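Prolyl oligopeptidase (Galerina marginata, PDB 5N4B) cleaves peptide bonds on the C-terminal side of prolyl residues and macrocyclises peptide precursors in the biosynthesis of amanitin toxins. Local coordinates at residues Q70-A73 against E74-A78; M701-T705 against D706-K710; D714-G717 against F718-R721. The protein carries 1 engineered substitution. All coordinates share one frame; numbering follows the deposited sequence.

Contact 1: Q70-A73 against E74-A78; sequences QKLA and EKFRA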
loop_
_atom_site.group_PDB
_atom_site.type_symbol
_atom_site.label_atom_id
_atom_site.label_comp_id
_atom_site.label_asym_id
_atom_site.label_seq_id
_atom_site.Cartn_x
_atom_site.Cartn_y
_atom_site.Cartn_z
ATOM N N GLN A 70 -9.416 -26.275 -6.244
ATOM C CA GLN A 70 -10.623 -25.875 -6.973
ATOM C C GLN A 70 -11.807 -25.650 -6.044
ATOM O O GLN A 70 -12.669 -24.786 -6.327
ATOM C CB GLN A 70 -10.994 -26.930 -8.023
ATOM C CG GLN A 70 -10.331 -26.687 -9.338
ATOM C CD GLN A 70 -11.033 -25.591 -10.105
ATOM O OE1 GLN A 70 -10.824 -24.405 -9.844
ATOM N NE2 GLN A 70 -11.925 -25.976 -10.994
ATOM N N LYS A 71 -11.907 -26.433 -4.966
ATOM C CA LYS A 71 -12.953 -26.216 -3.976
ATOM C C LYS A 71 -12.790 -24.851 -3.310
ATOM O O LYS A 71 -13.767 -24.120 -3.104
ATOM C CB LYS A 71 -12.978 -27.353 -2.932
ATOM C CG LYS A 71 -13.146 -28.754 -3.545
ATOM C CD LYS A 71 -13.259 -29.847 -2.473
ATOM C CE LYS A 71 -13.681 -31.209 -3.067
ATOM N NZ LYS A 71 -12.796 -31.669 -4.188
ATOM N N LEU A 72 -11.552 -24.480 -3.006
ATOM C CA LEU A 72 -11.308 -23.178 -2.403
ATOM C C LEU A 72 -11.579 -22.059 -3.399
ATOM O O LEU A 72 -12.110 -21.019 -3.028
ATOM C CB LEU A 72 -9.873 -23.082 -1.892
ATOM C CG LEU A 72 -9.552 -23.915 -0.697
ATOM C CD1 LEU A 72 -8.077 -23.616 -0.322
ATOM C CD2 LEU A 72 -10.442 -23.703 0.510
ATOM N N ALA A 73 -11.246 -22.240 -4.673
ATOM C CA ALA A 73 -11.581 -21.213 -5.655
ATOM C C ALA A 73 -13.080 -20.920 -5.665
ATOM O O ALA A 73 -13.507 -19.754 -5.717
ATOM C CB ALA A 73 -11.121 -21.610 -7.039
ATOM N N GLU A 74 -13.897 -21.968 -5.644
ATOM C CA GLU A 74 -15.347 -21.808 -5.623
ATOM C C GLU A 74 -15.790 -21.041 -4.389
ATOM O O GLU A 74 -16.628 -20.129 -4.474
ATOM C CB GLU A 74 -15.966 -23.198 -5.660
ATOM C CG GLU A 74 -17.445 -23.271 -5.558
ATOM C CD GLU A 74 -18.023 -24.706 -5.447
ATOM O OE1 GLU A 74 -17.274 -25.757 -5.624
ATOM O OE2 GLU A 74 -19.206 -24.771 -5.073
ATOM N N LYS A 75 -15.257 -21.401 -3.218
ATOM C CA LYS A 75 -15.635 -20.722 -1.974
ATOM C C LYS A 75 -15.152 -19.269 -1.975
ATOM O O LYS A 75 -15.867 -18.375 -1.520
ATOM C CB LYS A 75 -15.022 -21.445 -0.771
ATOM C CG LYS A 75 -15.524 -22.871 -0.522
ATOM C CD LYS A 75 -14.681 -23.550 0.588
ATOM C CE LYS A 75 -15.052 -25.020 0.813
ATOM N NZ LYS A 75 -16.422 -25.177 1.290
ATOM N N PHE A 76 -13.947 -19.023 -2.471
ATOM C CA PHE A 76 -13.359 -17.684 -2.429
ATOM C C PHE A 76 -14.058 -16.749 -3.413
ATOM O O PHE A 76 -14.292 -15.581 -3.103
ATOM C CB PHE A 76 -11.871 -17.738 -2.766
ATOM C CG PHE A 76 -10.987 -18.374 -1.692
ATOM C CD1 PHE A 76 -11.468 -18.645 -0.439
ATOM C CD2 PHE A 76 -9.683 -18.689 -1.989
ATOM C CE1 PHE A 76 -10.613 -19.163 0.555
ATOM C CE2 PHE A 76 -8.813 -19.247 -1.013
ATOM C CZ PHE A 76 -9.290 -19.483 0.234
ATOM N N ARG A 77 -14.331 -17.228 -4.621
ATOM C CA ARG A 77 -15.074 -16.406 -5.570
ATOM C C ARG A 77 -16.407 -15.986 -4.987
ATOM O O ARG A 77 -16.783 -14.820 -5.066
ATOM C CB ARG A 77 -15.286 -17.198 -6.852
ATOM C CG ARG A 77 -15.780 -16.370 -8.032
ATOM C CD ARG A 77 -16.070 -17.208 -9.285
ATOM N NE ARG A 77 -14.914 -18.047 -9.726
ATOM C CZ ARG A 77 -14.814 -19.341 -9.583
ATOM N NH1 ARG A 77 -15.775 -20.062 -9.010
ATOM N NH2 ARG A 77 -13.737 -19.959 -10.050
ATOM N N ALA A 78 -17.116 -16.923 -4.348
ATOM C CA ALA A 78 -18.397 -16.566 -3.737
ATOM C C ALA A 78 -18.213 -15.538 -2.634
ATOM O O ALA A 78 -19.016 -14.613 -2.494
ATOM C CB ALA A 78 -19.099 -17.818 -3.234
HETATM O O HOH W 1 -13.438 -22.887 -9.779
HETATM O O HOH W 2 -15.211 -26.306 -7.393
HETATM O O HOH W 3 -16.132 -25.745 -2.875
#
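With CG of Phe76 anti to its carbonyl carbon (chi1 -71°), the phenyl ring is carried back along the alpha-helix 68-80 toward Leu72, one turn earlier. One face of the ring receives Leu72: CB stands 4.1 Å from Phe76 CE2, offset toward the rim, and the carbonyl oxygen of Leu72 lies over a face, 3.2 Å from Phe76 CG. The same oxygen accepts the Phe76 N-H at 2.8 Å, so one carbonyl binds the backbone and touches the ring. Three further i to i+4 backbone bonds, from Glu74, Lys75 and Arg77 to Gln70, Lys71 and Ala73, complete these turns.

The polar flank runs through water. Glu74 extends its chain, and OE1 takes a hydrogen bond from a water that also donates to Gln70 O; a second water links Lys71 O to the same oxygen through a weak bond. Phe76 and Leu72 face helices 705-722 and 510-519, whereas Glu74 and Gln70 lie on the exposed side. The bend of Arg77 at chi3 (-55°) brings its guanidinium back, one face over Ala73 O, and a third water, in plane at its edge, accepts from Arg77 NH2 at 3.0 Å and donates to Gln70 OE1.

Contact 2: M701-T705 against D706-K710; sequences MGKPT and DKNVK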
loop_
_atom_site.group_PDB
_atom_site.type_symbol
_atom_site.label_atom_id
_atom_site.label_comp_id
_atom_site.label_asym_id
_atom_site.label_seq_id
_atom_site.Cartn_x
_atom_site.Cartn_y
_atom_site.Cartn_z
ATOM N N MET A 701 -0.983 -1.068 -11.904
ATOM C CA MET A 701 -2.093 -1.882 -12.353
ATOM C C MET A 701 -2.218 -3.114 -11.486
ATOM O O MET A 701 -1.221 -3.682 -11.013
ATOM C CB MET A 701 -1.869 -2.323 -13.803
ATOM C CG MET A 701 -1.945 -1.177 -14.772
ATOM S SD MET A 701 -1.730 -1.665 -16.490
ATOM C CE MET A 701 -3.233 -2.591 -16.821
ATOM N N GLY A 702 -3.445 -3.557 -11.354
ATOM C CA GLY A 702 -3.755 -4.820 -10.732
ATOM C C GLY A 702 -4.117 -5.898 -11.747
ATOM O O GLY A 702 -4.287 -5.662 -12.931
ATOM N N LYS A 703 -4.242 -7.100 -11.230
ATOM C CA LYS A 703 -4.665 -8.233 -12.038
ATOM C C LYS A 703 -6.177 -8.266 -12.170
ATOM O O LYS A 703 -6.887 -7.719 -11.317
ATOM C CB LYS A 703 -4.240 -9.521 -11.343
ATOM C CG LYS A 703 -2.751 -9.694 -11.165
ATOM C CD LYS A 703 -2.431 -11.036 -10.650
ATOM C CE LYS A 703 -0.938 -11.121 -10.406
ATOM N NZ LYS A 703 -0.441 -12.517 -10.463
ATOM N N PRO A 704 -6.700 -8.985 -13.161
ATOM C CA PRO A 704 -8.153 -9.192 -13.212
ATOM C C PRO A 704 -8.625 -9.983 -11.995
ATOM O O PRO A 704 -7.898 -10.805 -11.444
ATOM C CB PRO A 704 -8.374 -9.970 -14.506
ATOM C CG PRO A 704 -7.062 -9.813 -15.312
ATOM C CD PRO A 704 -5.988 -9.608 -14.291
ATOM N N THR A 705 -9.876 -9.755 -11.618
ATOM C CA THR A 705 -10.433 -10.417 -10.435
ATOM C C THR A 705 -10.347 -11.937 -10.543
ATOM O O THR A 705 -10.025 -12.614 -9.572
ATOM C CB THR A 705 -11.879 -9.994 -10.258
ATOM O OG1 THR A 705 -11.910 -8.576 -10.123
ATOM C CG2 THR A 705 -12.450 -10.599 -8.986
ATOM N N ASP A 706 -10.653 -12.492 -11.707
ATOM C CA ASP A 706 -10.649 -13.941 -11.832
ATOM C C ASP A 706 -9.267 -14.529 -11.566
ATOM O O ASP A 706 -9.137 -15.590 -10.933
ATOM C CB ASP A 706 -11.303 -14.414 -13.136
ATOM C CG ASP A 706 -10.681 -13.858 -14.430
ATOM O OD1 ASP A 706 -9.563 -13.271 -14.438
ATOM O OD2 ASP A 706 -11.345 -14.059 -15.518
ATOM N N LYS A 707 -8.225 -13.852 -12.026
ATOM C CA LYS A 707 -6.866 -14.305 -11.743
ATOM C C LYS A 707 -6.517 -14.147 -10.268
ATOM O O LYS A 707 -5.833 -15.018 -9.691
ATOM C CB LYS A 707 -5.876 -13.568 -12.647
ATOM C CG LYS A 707 -4.448 -14.040 -12.528
ATOM C CD LYS A 707 -4.276 -15.501 -12.829
ATOM C CE LYS A 707 -2.804 -15.959 -12.870
ATOM N NZ LYS A 707 -1.996 -15.536 -14.068
ATOM N N ASN A 708 -6.927 -13.045 -9.637
ATOM C CA ASN A 708 -6.709 -12.862 -8.201
ATOM C C ASN A 708 -7.348 -14.004 -7.417
ATOM O O ASN A 708 -6.745 -14.561 -6.492
ATOM C CB ASN A 708 -7.215 -11.499 -7.750
ATOM C CG ASN A 708 -6.236 -10.383 -8.079
ATOM O OD1 ASN A 708 -5.037 -10.616 -8.207
ATOM N ND2 ASN A 708 -6.746 -9.162 -8.199
ATOM N N VAL A 709 -8.566 -14.420 -7.799
ATOM C CA VAL A 709 -9.232 -15.529 -7.095
ATOM C C VAL A 709 -8.467 -16.821 -7.282
ATOM O O VAL A 709 -8.254 -17.587 -6.317
ATOM C CB VAL A 709 -10.691 -15.639 -7.570
ATOM C CG1 VAL A 709 -11.297 -16.971 -7.106
ATOM C CG2 VAL A 709 -11.510 -14.438 -7.071
ATOM N N LYS A 710 -8.036 -17.092 -8.511
ATOM C CA LYS A 710 -7.301 -18.307 -8.798
ATOM C C LYS A 710 -6.004 -18.329 -8.015
ATOM O O LYS A 710 -5.654 -19.352 -7.406
ATOM C CB LYS A 710 -7.047 -18.386 -10.308
ATOM C CG LYS A 710 -6.521 -19.724 -10.790
ATOM C CD LYS A 710 -5.001 -19.867 -10.743
ATOM C CE LYS A 710 -4.544 -21.210 -11.358
ATOM N NZ LYS A 710 -3.066 -21.383 -11.236
HETATM O O HOH W 4 -4.577 -7.195 -8.390
#
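Lys703 and Asn708 meet across the start of helix 705-722, where Pro704 occupies the N-cap position. The backbone bonds set the first turn: Asn708 N donates to Pro704 O at 3.0 Å and Val709 N to Thr705 O at 2.9 Å, both nearly straight onto the carbonyl. Proline has no side-chain acceptor to offer as a cap. At this end, OD1 of Asp706 receives a weak bond from Lys707 N, its carboxylate turned back by a chi1 of 57°, and the same oxygen packs on Pro704 CB at 3.5 Å.

Van der Waals contacts come mainly from the aliphatic part of Lys703. Its extended chain crosses the Asn708 amide, with CB 3.4 Å from Asn708 OD1. Further along, CD of Lys703 approaches Lys707 CG at 4.1 Å in the conformer described, one of two modelled for Lys707.

Water completes the polar contacts: one molecule accepts from both Lys703 N and Asn708 ND2, each at 2.9 Å, and so ties the loop to the first turn.

The charged ends of the lysines find partners outside the turn. Lys703 NZ forms salt bridges with Asp693 and Asp711 and a hydrogen bond with Asn659; Lys707, in the same conformer, has a long, weak ion pair with Asp693. The Lys703 side chain is about 9 Å from that of the charge-relay Asp662.

The loop after strand 688-693 thus leads into helix 705-722, whose Thr705 and Val709 side chains pack against Arg80 and Arg77 of helix 68-80.

Contact 3: D714-G717 against F718-R721; sequences DKWG and FIAR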
loop_
_atom_site.group_PDB
_atom_site.type_symbol
_atom_site.label_atom_id
_atom_site.label_comp_id
_atom_site.label_asym_id
_atom_site.label_seq_id
_atom_site.Cartn_x
_atom_site.Cartn_y
_atom_site.Cartn_z
ATOM N N ASP A 714 -4.709 -20.979 -5.030
ATOM C CA ASP A 714 -3.419 -21.682 -5.072
ATOM C C ASP A 714 -2.629 -21.446 -3.786
ATOM O O ASP A 714 -2.076 -22.385 -3.212
ATOM C CB ASP A 714 -2.580 -21.160 -6.233
ATOM C CG ASP A 714 -2.957 -21.712 -7.594
ATOM O OD1 ASP A 714 -3.762 -22.632 -7.669
ATOM O OD2 ASP A 714 -2.408 -21.191 -8.615
ATOM N N LYS A 715 -2.560 -20.198 -3.342
ATOM C CA LYS A 715 -1.762 -19.840 -2.168
ATOM C C LYS A 715 -2.306 -20.499 -0.908
ATOM O O LYS A 715 -1.581 -21.181 -0.170
ATOM C CB LYS A 715 -1.755 -18.316 -1.973
ATOM C CG LYS A 715 -1.294 -17.864 -0.646
ATOM C CD LYS A 715 -1.056 -16.362 -0.649
ATOM C CE LYS A 715 -2.280 -15.596 -0.467
ATOM N NZ LYS A 715 -1.918 -14.249 0.179
ATOM N N TRP A 716 -3.603 -20.297 -0.648
ATOM C CA TRP A 716 -4.180 -20.807 0.588
ATOM C C TRP A 716 -4.341 -22.320 0.521
ATOM O O TRP A 716 -4.215 -23.007 1.542
ATOM C CB TRP A 716 -5.505 -20.098 0.912
ATOM C CG TRP A 716 -5.357 -18.623 1.110
ATOM C CD1 TRP A 716 -6.008 -17.630 0.419
ATOM C CD2 TRP A 716 -4.487 -17.960 2.035
ATOM N NE1 TRP A 716 -5.600 -16.402 0.870
ATOM C CE2 TRP A 716 -4.650 -16.570 1.843
ATOM C CE3 TRP A 716 -3.585 -18.409 2.998
ATOM C CZ2 TRP A 716 -3.955 -15.619 2.593
ATOM C CZ3 TRP A 716 -2.888 -17.469 3.738
ATOM C CH2 TRP A 716 -3.079 -16.093 3.541
ATOM N N GLY A 717 -4.581 -22.861 -0.666
ATOM C CA GLY A 717 -4.612 -24.319 -0.810
ATOM C C GLY A 717 -3.252 -24.953 -0.593
ATOM O O GLY A 717 -3.138 -26.018 0.038
ATOM N N PHE A 718 -2.215 -24.296 -1.079
ATOM C CA PHE A 718 -0.851 -24.770 -0.839
ATOM C C PHE A 718 -0.572 -24.811 0.648
ATOM O O PHE A 718 -0.041 -25.788 1.174
ATOM C CB PHE A 718 0.152 -23.896 -1.575
ATOM C CG PHE A 718 1.600 -24.270 -1.314
ATOM C CD1 PHE A 718 2.202 -25.193 -2.143
ATOM C CD2 PHE A 718 2.309 -23.698 -0.305
ATOM C CE1 PHE A 718 3.527 -25.596 -1.951
ATOM C CE2 PHE A 718 3.642 -24.078 -0.094
ATOM C CZ PHE A 718 4.237 -25.006 -0.919
ATOM N N ILE A 719 -0.909 -23.728 1.337
ATOM C CA ILE A 719 -0.694 -23.673 2.767
ATOM C C ILE A 719 -1.490 -24.774 3.452
ATOM O O ILE A 719 -0.977 -25.478 4.325
ATOM C CB ILE A 719 -1.039 -22.282 3.309
ATOM C CG1 ILE A 719 0.045 -21.263 2.932
ATOM C CG2 ILE A 719 -1.217 -22.340 4.829
ATOM C CD1 ILE A 719 -0.334 -19.845 3.163
ATOM N N ALA A 720 -2.773 -24.929 3.102
ATOM C CA ALA A 720 -3.606 -25.917 3.781
ATOM C C ALA A 720 -3.039 -27.320 3.638
ATOM O O ALA A 720 -2.945 -28.075 4.621
ATOM C CB ALA A 720 -5.037 -25.887 3.258
ATOM N N ARG A 721 -2.629 -27.684 2.431
ATOM C CA ARG A 721 -2.058 -29.022 2.223
ATOM C C ARG A 721 -0.741 -29.171 2.976
ATOM O O ARG A 721 -0.503 -30.204 3.614
ATOM C CB ARG A 721 -1.868 -29.300 0.734
ATOM C CG ARG A 721 -1.162 -30.610 0.530
ATOM C CD ARG A 721 -1.501 -31.298 -0.744
ATOM N NE ARG A 721 -2.878 -31.783 -0.707
ATOM C CZ ARG A 721 -3.348 -32.648 -1.587
ATOM N NH1 ARG A 721 -4.619 -33.039 -1.534
ATOM N NH2 ARG A 721 -2.538 -33.104 -2.532
#
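Trp716 and Ile719 form the tight part of this contact, three residues apart on helix 705-722. In the conformer described, one of two modelled for Trp716, their side chains lie side by side and point the same way, and the methyl CD1 of Ile719 comes obliquely to the six-membered part of the indole, 3.5 Å from Trp716 CZ3 and 3.6 Å from Trp716 CE3. Ile719 reaches it because CG1 is anti to the carbonyl carbon (chi1 -74°) and the chain then continues extended to CD1. In this conformer Lys715 CE lies over one face of the indole, 3.3 Å above its plane and offset toward the rim. Beyond it, NZ of this buried lysine is satisfied by a salt bridge to Glu602 and a hydrogen bond to Asn575. Strand 492-495 receives the apolar pair, since both Trp716 and Ile719 touch Ile493.

The backbone follows regular i to i+4 bonding: Phe718, Ile719, Ala720 and Arg721 donate to Asp714, Lys715, Trp716 and Gly717. Arg721 N meets Gly717 O at 3.0 Å with an N-H...O angle of 169°. Phe718 turns away from the Trp716 side, its CG anti to the backbone N (chi1 177°), and packs on Tyr62 and Leu63 of helix 46-64. Its CB rests 3.2 Å from Asp714 O. The carboxylate of Asp714 has its own partners, with OD2 in salt bridges to Lys710 and Lys691.

The looser side belongs to Arg721, the one exposed residue of the eight. Little beyond its CB touches the preceding turn, at 3.6 Å from Gly717 O, and the guanidinium leads away to a weak hydrogen bond with Gln65 O. The rest of the helix lies on the mixed beta-sheet, touching it through Ile493 and through buried ion pairs to Glu602 and Lys691, as a flanking helix of the alpha/beta-hydrolase fold.

How the contacts relate
Contacts 2 and 3 both belong to helix 705-722, contact 2 at its start and contact 3 further toward its C-terminal end, while contact 1 lies on helix 68-80, which packs alongside. Contact 1 touches both: Val709 CG1 approaches Ala73 O at 3.8 Å, and, in one conformer of Trp716, Phe76 CE2 meets Trp716 CD1 at 3.5 Å, the rings roughly perpendicular. Contact 3 is buried and largely apolar, with its lysine and aspartate charges paired. Contacts 1 and 2 are only partly buried, and each uses water to join side chain and backbone. Contact 2 differs again in marking a loop-to-helix junction, where the side chain of Lys703 lies about 9 Å from that of the charge-relay Asp662.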